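Local coordinates for amine oxidase domain-containing protein (PDB 3NRN), which binds adenosine monophosphate and, as a member of the flavin-containing amine oxidase family, is probably an oxidoreductase whose substrate is unknown, at residues 128-133 against 158-163; 183-188 against 302-307; 268-273 against 328-333. All coordinates share one frame; numbering follows the deposited sequence.

Contact 1: residues 128-133 against 158-163; sequences IPADEW and VSLSDL
Ala130 fits its methyl group into the turn formed by Leu160 to Leu163 and carries the tight part of this contact. Its CB lies 3.4 Å from Leu160 O, and 4.0 Å from both Leu160 CD1 and Leu163 CB. Ala130 N gives its hydrogen to Leu163 O at 2.8 Å with an N-H...O angle of 149°; the same oxygen takes a CA-H...O contact from Pro129 CA at 3.6 Å. Leu160, its CG anti to the backbone N (chi1 -159°), lays CG and CD2 against CA and CB of Asp131. Leu148 of helix 142-156 and Leu168 of helix 165-178 close the buried side around Leu160 and Ala130. The outer side is looser and more polar. There the carboxylate of Asp131 lies over the exposed Ser161, with OD1 3.4 Å from Ser161 CA, and Pro129 CB rests against Ser161 O, 3.9 Å away. Pro129 is the N-cap of helix 130-137, and its carbonyl accepts from Trp133 N in the first helical turn. This is a helix N-terminus docked on a short 3-10 turn, the connection between helices 142-156 and 165-178, in a helical part of the amine oxidase-type chain.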
loop_
_atom_site.group_PDB
_atom_site.type_symbol
_atom_site.label_atom_id
_atom_site.label_comp_id
_atom_site.label_asym_id
_atom_site.label_seq_id
_atom_site.Cartn_x
_atom_site.Cartn_y
_atom_site.Cartn_z
ATOM N N ILE A 128 18.915 14.104 8.037
ATOM C CA ILE A 128 19.730 13.888 6.852
ATOM C C ILE A 128 19.157 12.730 6.032
ATOM O O ILE A 128 18.351 11.945 6.533
ATOM C CB ILE A 128 21.174 13.546 7.252
ATOM C CG1 ILE A 128 21.186 12.253 8.071
ATOM C CG2 ILE A 128 21.776 14.690 8.058
ATOM C CD1 ILE A 128 22.553 11.859 8.581
ATOM N N PRO A 129 19.571 12.608 4.759
ATOM C CA PRO A 129 19.074 11.525 3.907
ATOM C C PRO A 129 19.332 10.178 4.560
ATOM O O PRO A 129 20.282 10.030 5.325
ATOM C CB PRO A 129 19.878 11.700 2.622
ATOM C CG PRO A 129 20.112 13.172 2.575
ATOM C CD PRO A 129 20.488 13.481 4.007
ATOM N N ALA A 130 18.493 9.197 4.244
ATOM C CA ALA A 130 18.631 7.861 4.806
ATOM C C ALA A 130 19.947 7.185 4.407
ATOM O O ALA A 130 20.569 6.504 5.218
ATOM C CB ALA A 130 17.442 6.995 4.384
ATOM N N ASP A 131 20.373 7.374 3.161
ATOM C CA ASP A 131 21.616 6.762 2.693
ATOM C C ASP A 131 22.816 7.357 3.421
ATOM O O ASP A 131 23.822 6.686 3.645
ATOM C CB ASP A 131 21.773 6.961 1.181
ATOM C CG ASP A 131 21.996 8.414 0.798
ATOM O OD1 ASP A 131 21.212 9.278 1.235
ATOM O OD2 ASP A 131 22.959 8.692 0.053
ATOM N N GLU A 132 22.695 8.621 3.801
ATOM C CA GLU A 132 23.764 9.315 4.498
ATOM C C GLU A 132 23.899 8.793 5.919
ATOM O O GLU A 132 25.008 8.529 6.391
ATOM C CB GLU A 132 23.468 10.811 4.527
ATOM C CG GLU A 132 24.685 11.681 4.746
ATOM C CD GLU A 132 24.401 13.141 4.461
ATOM O OE1 GLU A 132 23.864 13.836 5.350
ATOM O OE2 GLU A 132 24.705 13.588 3.333
ATOM N N TRP A 133 22.764 8.631 6.594
ATOM C CA TRP A 133 22.774 8.155 7.968
ATOM C C TRP A 133 23.203 6.693 8.076
ATOM O O TRP A 133 23.816 6.298 9.067
ATOM C CB TRP A 133 21.405 8.421 8.623
ATOM C CG TRP A 133 20.562 7.236 8.979
ATOM C CD1 TRP A 133 19.972 6.351 8.122
ATOM C CD2 TRP A 133 20.156 6.847 10.296
ATOM N NE1 TRP A 133 19.218 5.439 8.824
ATOM C CE2 TRP A 133 19.315 5.720 10.160
ATOM C CE3 TRP A 133 20.419 7.345 11.578
ATOM C CZ2 TRP A 133 18.738 5.078 11.258
ATOM C CZ3 TRP A 133 19.845 6.708 12.669
ATOM C CH2 TRP A 133 19.011 5.587 12.501
ATOM N N VAL A 158 10.947 4.927 -4.112
ATOM C CA VAL A 158 11.917 6.016 -4.193
ATOM C C VAL A 158 13.297 5.460 -3.882
ATOM O O VAL A 158 13.433 4.302 -3.480
ATOM C CB VAL A 158 11.623 7.153 -3.185
ATOM C CG1 VAL A 158 10.242 7.735 -3.439
ATOM C CG2 VAL A 158 11.737 6.637 -1.766
ATOM N N SER A 159 14.318 6.282 -4.090
ATOM C CA SER A 159 15.686 5.879 -3.805
ATOM C C SER A 159 15.937 6.151 -2.333
ATOM O O SER A 159 15.262 6.985 -1.723
ATOM C CB SER A 159 16.675 6.678 -4.655
ATOM O OG SER A 159 16.543 6.336 -6.024
ATOM N N LEU A 160 16.909 5.447 -1.767
ATOM C CA LEU A 160 17.243 5.607 -0.361
ATOM C C LEU A 160 17.497 7.077 -0.015
ATOM O O LEU A 160 17.081 7.559 1.042
ATOM C CB LEU A 160 18.468 4.755 -0.029
ATOM C CG LEU A 160 18.681 4.403 1.443
ATOM C CD1 LEU A 160 17.409 3.810 2.031
ATOM C CD2 LEU A 160 19.822 3.413 1.556
ATOM N N SER A 161 18.163 7.795 -0.915
ATOM C CA SER A 161 18.454 9.206 -0.679
ATOM C C SER A 161 17.186 10.062 -0.659
ATOM O O SER A 161 17.224 11.223 -0.248
ATOM C CB SER A 161 19.435 9.738 -1.739
ATOM O OG SER A 161 18.936 9.561 -3.057
ATOM N N ASP A 162 16.063 9.490 -1.088
ATOM C CA ASP A 162 14.801 10.223 -1.095
ATOM C C ASP A 162 14.049 10.106 0.229
ATOM O O ASP A 162 13.047 10.791 0.446
ATOM C CB ASP A 162 13.901 9.744 -2.234
ATOM C CG ASP A 162 14.415 10.163 -3.596
ATOM O OD1 ASP A 162 14.758 11.351 -3.759
ATOM O OD2 ASP A 162 14.467 9.311 -4.505
ATOM N N LEU A 163 14.522 9.230 1.104
ATOM C CA LEU A 163 13.902 9.047 2.414
ATOM C C LEU A 163 14.752 9.748 3.469
ATOM O O LEU A 163 15.967 9.855 3.313
ATOM C CB LEU A 163 13.813 7.556 2.760
ATOM C CG LEU A 163 12.836 6.656 1.996
ATOM C CD1 LEU A 163 13.103 5.202 2.359
ATOM C CD2 LEU A 163 11.399 7.032 2.340
#

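Contact 2: residues 183-188 against 302-307; sequences LIRGGC and ALDKSL
Leu183 and Leu303 supply the apolar part, their side chains sliding past each other in opposite directions. Leu303 CD2 lies 3.6 Å from Leu183 CB and 3.4 Å from Leu183 O, while Leu183 CD1 rests against Leu303 CB at 3.7 Å. Farther along, Leu307 CD1 touches the backbone of Gly186 and Gly187. The hydrogen bonding centres on the buried carboxylate of Asp304. Its OD2 receives Gly186 N at 2.7 Å through the anti lone pair. OD1 accepts from Ser306 N, forming an Asx turn that ties the carboxylate to its own loop. Gly186 sits in a type II turn from Ile184 to Gly187, at backbone angles where a side chain would jam against the preceding carbonyl. A water bridges Ile184 O and Asp304 N through two weak bonds. Among the charges, the Arg185 side chain crosses that of Asp304 at about a right angle, with the two flat groups 40° apart, and NH1 reaches OD1 only in a long salt bridge of 3.9 Å. NH2 lies 3.0 Å from Leu303 O, but the stronger partner of Arg185 is Glu77, which pairs with NE. Strand 182-184, between strands 56-57 and 78-80 in a small antiparallel sheet, ends in a turn that leads into helix 188-200 and lies beside the loop linking strands 296-298 and 312-320.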
loop_
_atom_site.group_PDB
_atom_site.type_symbol
_atom_site.label_atom_id
_atom_site.label_comp_id
_atom_site.label_asym_id
_atom_site.label_seq_id
_atom_site.Cartn_x
_atom_site.Cartn_y
_atom_site.Cartn_z
ATOM N N LEU A 183 0.833 -13.246 2.356
ATOM C CA LEU A 183 -0.005 -13.373 1.172
ATOM C C LEU A 183 -1.467 -13.525 1.579
ATOM O O LEU A 183 -1.771 -13.979 2.682
ATOM C CB LEU A 183 0.428 -14.589 0.350
ATOM C CG LEU A 183 1.829 -14.568 -0.269
ATOM C CD1 LEU A 183 2.058 -15.860 -1.054
ATOM C CD2 LEU A 183 1.966 -13.370 -1.190
ATOM N N ILE A 184 -2.365 -13.151 0.671
ATOM C CA ILE A 184 -3.796 -13.210 0.917
ATOM C C ILE A 184 -4.486 -14.270 0.058
ATOM O O ILE A 184 -4.469 -14.185 -1.169
ATOM C CB ILE A 184 -4.462 -11.861 0.584
ATOM C CG1 ILE A 184 -3.638 -10.706 1.158
ATOM C CG2 ILE A 184 -5.876 -11.842 1.132
ATOM C CD1 ILE A 184 -4.104 -9.358 0.693
ATOM N N ARG A 185 -5.107 -15.258 0.687
ATOM C CA ARG A 185 -5.803 -16.275 -0.094
ATOM C C ARG A 185 -6.949 -15.571 -0.800
ATOM O O ARG A 185 -7.683 -14.782 -0.183
ATOM C CB ARG A 185 -6.342 -17.391 0.808
ATOM C CG ARG A 185 -7.145 -18.460 0.062
ATOM C CD ARG A 185 -7.374 -19.688 0.941
ATOM N NE ARG A 185 -6.131 -20.420 1.172
ATOM C CZ ARG A 185 -5.498 -21.122 0.236
ATOM N NH1 ARG A 185 -5.997 -21.196 -0.993
ATOM N NH2 ARG A 185 -4.358 -21.736 0.521
ATOM N N GLY A 186 -7.086 -15.835 -2.096
ATOM C CA GLY A 186 -8.140 -15.205 -2.869
ATOM C C GLY A 186 -7.701 -13.877 -3.457
ATOM O O GLY A 186 -8.453 -13.239 -4.189
ATOM N N GLY A 187 -6.479 -13.456 -3.141
ATOM C CA GLY A 187 -5.980 -12.195 -3.663
ATOM C C GLY A 187 -6.565 -10.997 -2.939
ATOM O O GLY A 187 -7.285 -11.155 -1.951
ATOM N N CYS A 188 -6.262 -9.798 -3.428
ATOM C CA CYS A 188 -6.762 -8.570 -2.818
ATOM C C CYS A 188 -8.289 -8.537 -2.742
ATOM O O CYS A 188 -8.855 -8.017 -1.783
ATOM C CB CYS A 188 -6.280 -7.342 -3.601
ATOM S SG CYS A 188 -4.490 -7.069 -3.593
ATOM N N ALA A 302 1.963 -18.958 -4.439
ATOM C CA ALA A 302 2.641 -19.853 -3.512
ATOM C C ALA A 302 1.727 -20.176 -2.335
ATOM O O ALA A 302 2.014 -21.082 -1.555
ATOM C CB ALA A 302 3.931 -19.218 -3.014
ATOM N N LEU A 303 0.636 -19.420 -2.205
ATOM C CA LEU A 303 -0.337 -19.643 -1.135
ATOM C C LEU A 303 -1.644 -20.108 -1.761
ATOM O O LEU A 303 -2.173 -21.164 -1.419
ATOM C CB LEU A 303 -0.590 -18.361 -0.324
ATOM C CG LEU A 303 -1.775 -18.418 0.662
ATOM C CD1 LEU A 303 -1.539 -19.513 1.691
ATOM C CD2 LEU A 303 -1.958 -17.079 1.362
ATOM N N ASP A 304 -2.165 -19.307 -2.681
ATOM C CA ASP A 304 -3.403 -19.644 -3.361
ATOM C C ASP A 304 -3.072 -20.009 -4.804
ATOM O O ASP A 304 -2.797 -19.135 -5.623
ATOM C CB ASP A 304 -4.359 -18.453 -3.331
ATOM C CG ASP A 304 -5.709 -18.779 -3.929
ATOM O OD1 ASP A 304 -5.824 -19.818 -4.620
ATOM O OD2 ASP A 304 -6.654 -17.989 -3.716
ATOM N N LYS A 305 -3.104 -21.304 -5.110
ATOM C CA LYS A 305 -2.786 -21.786 -6.449
ATOM C C LYS A 305 -3.804 -21.374 -7.507
ATOM O O LYS A 305 -3.476 -21.306 -8.692
ATOM C CB LYS A 305 -2.655 -23.311 -6.452
ATOM C CG LYS A 305 -1.994 -23.859 -7.712
ATOM C CD LYS A 305 -2.207 -25.361 -7.876
ATOM C CE LYS A 305 -3.664 -25.682 -8.187
ATOM N NZ LYS A 305 -3.878 -27.131 -8.462
ATOM N N SER A 306 -5.037 -21.106 -7.086
ATOM C CA SER A 306 -6.085 -20.710 -8.023
ATOM C C SER A 306 -5.779 -19.348 -8.637
ATOM O O SER A 306 -6.398 -18.948 -9.623
ATOM C CB SER A 306 -7.439 -20.647 -7.316
ATOM O OG SER A 306 -7.473 -19.577 -6.387
ATOM N N LEU A 307 -4.826 -18.638 -8.043
ATOM C CA LEU A 307 -4.433 -17.323 -8.536
ATOM C C LEU A 307 -3.663 -17.442 -9.840
ATOM O O LEU A 307 -3.661 -16.520 -10.650
ATOM C CB LEU A 307 -3.580 -16.605 -7.489
ATOM C CG LEU A 307 -4.300 -15.636 -6.544
ATOM C CD1 LEU A 307 -5.660 -16.163 -6.141
ATOM C CD2 LEU A 307 -3.426 -15.402 -5.332
HETATM O O HOH W 1 -1.864 -15.947 -2.044
#

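Contact 3: residues 268-273 against 328-333; sequences EGIKFN and KAIEKG
Phe272 and Ile270, two residues apart on one side of strand 269-277, pack on helix 326-340 in a layered alpha/beta arrangement, the helix lying against a mixed sheet. The short strand and helix segments run in broadly the same direction, their axes 9.7 Å apart at closest approach and inclined by 37°. The aliphatic contacts come from Ile270 CD1, which reaches Ala329 CB at 3.8 Å and Ile330 CG1 at 3.9 Å; the two isoleucine side chains cross at about a right angle. The aromatic contacts come from the outer end of the Phe272 ring, where CE1 lies 4.1 Å from Ile330 CG2. The ring also closes on the backbone of Gly333 and pairs edge-to-face with Trp334. An alanine in place of Phe272 would probably open a gap between sheet and helix beside Gly333 and leave Trp334 without its edge-to-face ring partner. No hydrogen bond joins the two segments. Polar atoms nevertheless border the ring, as Ile330 O and Ala329 O lie at its edge near the ring plane, with Ile330 O 3.4 Å from CE1. Gly333 lets the ring come close: any CB there would clash with Phe272 CZ, which lies 3.5 Å from Gly333 CA.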
loop_
_atom_site.group_PDB
_atom_site.type_symbol
_atom_site.label_atom_id
_atom_site.label_comp_id
_atom_site.label_asym_id
_atom_site.label_seq_id
_atom_site.Cartn_x
_atom_site.Cartn_y
_atom_site.Cartn_z
ATOM N N GLU A 268 5.760 7.107 -9.683
ATOM C CA GLU A 268 5.306 5.991 -10.500
ATOM C C GLU A 268 6.040 4.682 -10.257
ATOM O O GLU A 268 7.170 4.656 -9.765
ATOM C CB GLU A 268 5.404 6.331 -11.988
ATOM C CG GLU A 268 4.249 7.148 -12.535
ATOM C CD GLU A 268 4.573 8.621 -12.621
ATOM O OE1 GLU A 268 5.583 8.966 -13.275
ATOM O OE2 GLU A 268 3.820 9.432 -12.042
ATOM N N GLY A 269 5.374 3.593 -10.623
ATOM C CA GLY A 269 5.948 2.271 -10.472
ATOM C C GLY A 269 5.490 1.370 -11.605
ATOM O O GLY A 269 4.493 1.645 -12.276
ATOM N N ILE A 270 6.227 0.292 -11.832
ATOM C CA ILE A 270 5.872 -0.644 -12.877
ATOM C C ILE A 270 5.777 -2.028 -12.269
ATOM O O ILE A 270 6.630 -2.432 -11.477
ATOM C CB ILE A 270 6.914 -0.650 -14.036
ATOM C CG1 ILE A 270 6.946 0.724 -14.714
ATOM C CG2 ILE A 270 6.551 -1.722 -15.062
ATOM C CD1 ILE A 270 7.777 0.788 -15.980
ATOM N N LYS A 271 4.715 -2.738 -12.629
ATOM C CA LYS A 271 4.483 -4.088 -12.147
ATOM C C LYS A 271 4.620 -5.068 -13.300
ATOM O O LYS A 271 4.089 -4.843 -14.387
ATOM C CB LYS A 271 3.084 -4.202 -11.544
ATOM C CG LYS A 271 3.040 -4.058 -10.031
ATOM C CD LYS A 271 1.613 -3.886 -9.538
ATOM C CE LYS A 271 0.701 -5.015 -10.005
ATOM N NZ LYS A 271 -0.727 -4.678 -9.723
ATOM N N PHE A 272 5.344 -6.149 -13.055
ATOM C CA PHE A 272 5.556 -7.177 -14.060
ATOM C C PHE A 272 4.875 -8.460 -13.616
ATOM O O PHE A 272 5.171 -8.998 -12.553
ATOM C CB PHE A 272 7.058 -7.420 -14.253
ATOM C CG PHE A 272 7.784 -6.246 -14.846
ATOM C CD1 PHE A 272 7.923 -6.122 -16.224
ATOM C CD2 PHE A 272 8.293 -5.238 -14.028
ATOM C CE1 PHE A 272 8.558 -5.012 -16.783
ATOM C CE2 PHE A 272 8.929 -4.124 -14.577
ATOM C CZ PHE A 272 9.062 -4.012 -15.956
ATOM N N ASN A 273 3.946 -8.937 -14.431
ATOM C CA ASN A 273 3.233 -10.170 -14.132
ATOM C C ASN A 273 3.858 -11.224 -15.047
ATOM O O ASN A 273 3.732 -11.140 -16.266
ATOM C CB ASN A 273 1.745 -9.984 -14.433
ATOM C CG ASN A 273 1.124 -8.841 -13.629
ATOM O OD1 ASN A 273 0.851 -8.986 -12.440
ATOM N ND2 ASN A 273 0.915 -7.698 -14.277
ATOM N N LYS A 328 11.550 1.911 -22.180
ATOM C CA LYS A 328 12.862 1.354 -21.888
ATOM C C LYS A 328 12.842 0.573 -20.582
ATOM O O LYS A 328 13.428 -0.502 -20.484
ATOM C CB LYS A 328 13.900 2.473 -21.810
ATOM C CG LYS A 328 14.116 3.189 -23.135
ATOM C CD LYS A 328 15.163 4.282 -23.006
ATOM C CE LYS A 328 15.375 5.007 -24.324
ATOM N NZ LYS A 328 16.439 6.039 -24.206
ATOM N N ALA A 329 12.156 1.124 -19.584
ATOM C CA ALA A 329 12.048 0.491 -18.275
ATOM C C ALA A 329 11.350 -0.860 -18.369
ATOM O O ALA A 329 11.812 -1.847 -17.787
ATOM C CB ALA A 329 11.289 1.408 -17.319
ATOM N N ILE A 330 10.228 -0.906 -19.084
ATOM C CA ILE A 330 9.498 -2.158 -19.234
ATOM C C ILE A 330 10.398 -3.191 -19.902
ATOM O O ILE A 330 10.464 -4.338 -19.466
ATOM C CB ILE A 330 8.218 -1.976 -20.074
ATOM C CG1 ILE A 330 7.185 -1.164 -19.276
ATOM C CG2 ILE A 330 7.642 -3.339 -20.448
ATOM C CD1 ILE A 330 5.879 -0.901 -20.021
ATOM N N GLU A 331 11.090 -2.768 -20.958
ATOM C CA GLU A 331 12.009 -3.633 -21.692
ATOM C C GLU A 331 13.127 -4.149 -20.789
ATOM O O GLU A 331 13.493 -5.320 -20.849
ATOM C CB GLU A 331 12.632 -2.872 -22.867
ATOM C CG GLU A 331 11.814 -2.880 -24.142
ATOM C CD GLU A 331 12.453 -2.052 -25.242
ATOM O OE1 GLU A 331 13.677 -2.193 -25.451
ATOM O OE2 GLU A 331 11.735 -1.267 -25.900
ATOM N N LYS A 332 13.680 -3.264 -19.968
ATOM C CA LYS A 332 14.753 -3.646 -19.059
ATOM C C LYS A 332 14.176 -4.566 -17.997
ATOM O O LYS A 332 14.870 -5.447 -17.484
ATOM C CB LYS A 332 15.359 -2.406 -18.396
ATOM C CG LYS A 332 16.614 -2.675 -17.577
ATOM C CD LYS A 332 17.744 -3.189 -18.459
ATOM C CE LYS A 332 19.021 -3.414 -17.662
ATOM N NZ LYS A 332 20.122 -3.949 -18.517
ATOM N N GLY A 333 12.898 -4.360 -17.678
ATOM C CA GLY A 333 12.241 -5.175 -16.675
ATOM C C GLY A 333 12.099 -6.615 -17.121
ATOM O O GLY A 333 12.440 -7.536 -16.382
#

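In the fold
Contact 3 is the buried one, a sheet-to-helix interface of hydrocarbon side chains and a ring set against helix backbone. Contacts 1 and 2 are only partly buried: contact 1 keeps Asp131 and Ser161 on its outer side, whereas in contact 2 a buried carboxylate sits beside the exposed Arg185. Contact 1 joins helical elements through a backbone hydrogen bond; contact 2 fastens a strand end to a loop. Contacts 2 and 3 are linked by topology: the loop of contact 2 runs into strand 312-320, the neighbour of strand 269-277, and the segments of the two contacts alternate along the chain. Contact 1 closes earlier in sequence, its centre about 34 Å from that of contact 2. All three lie away from the AMP pocket.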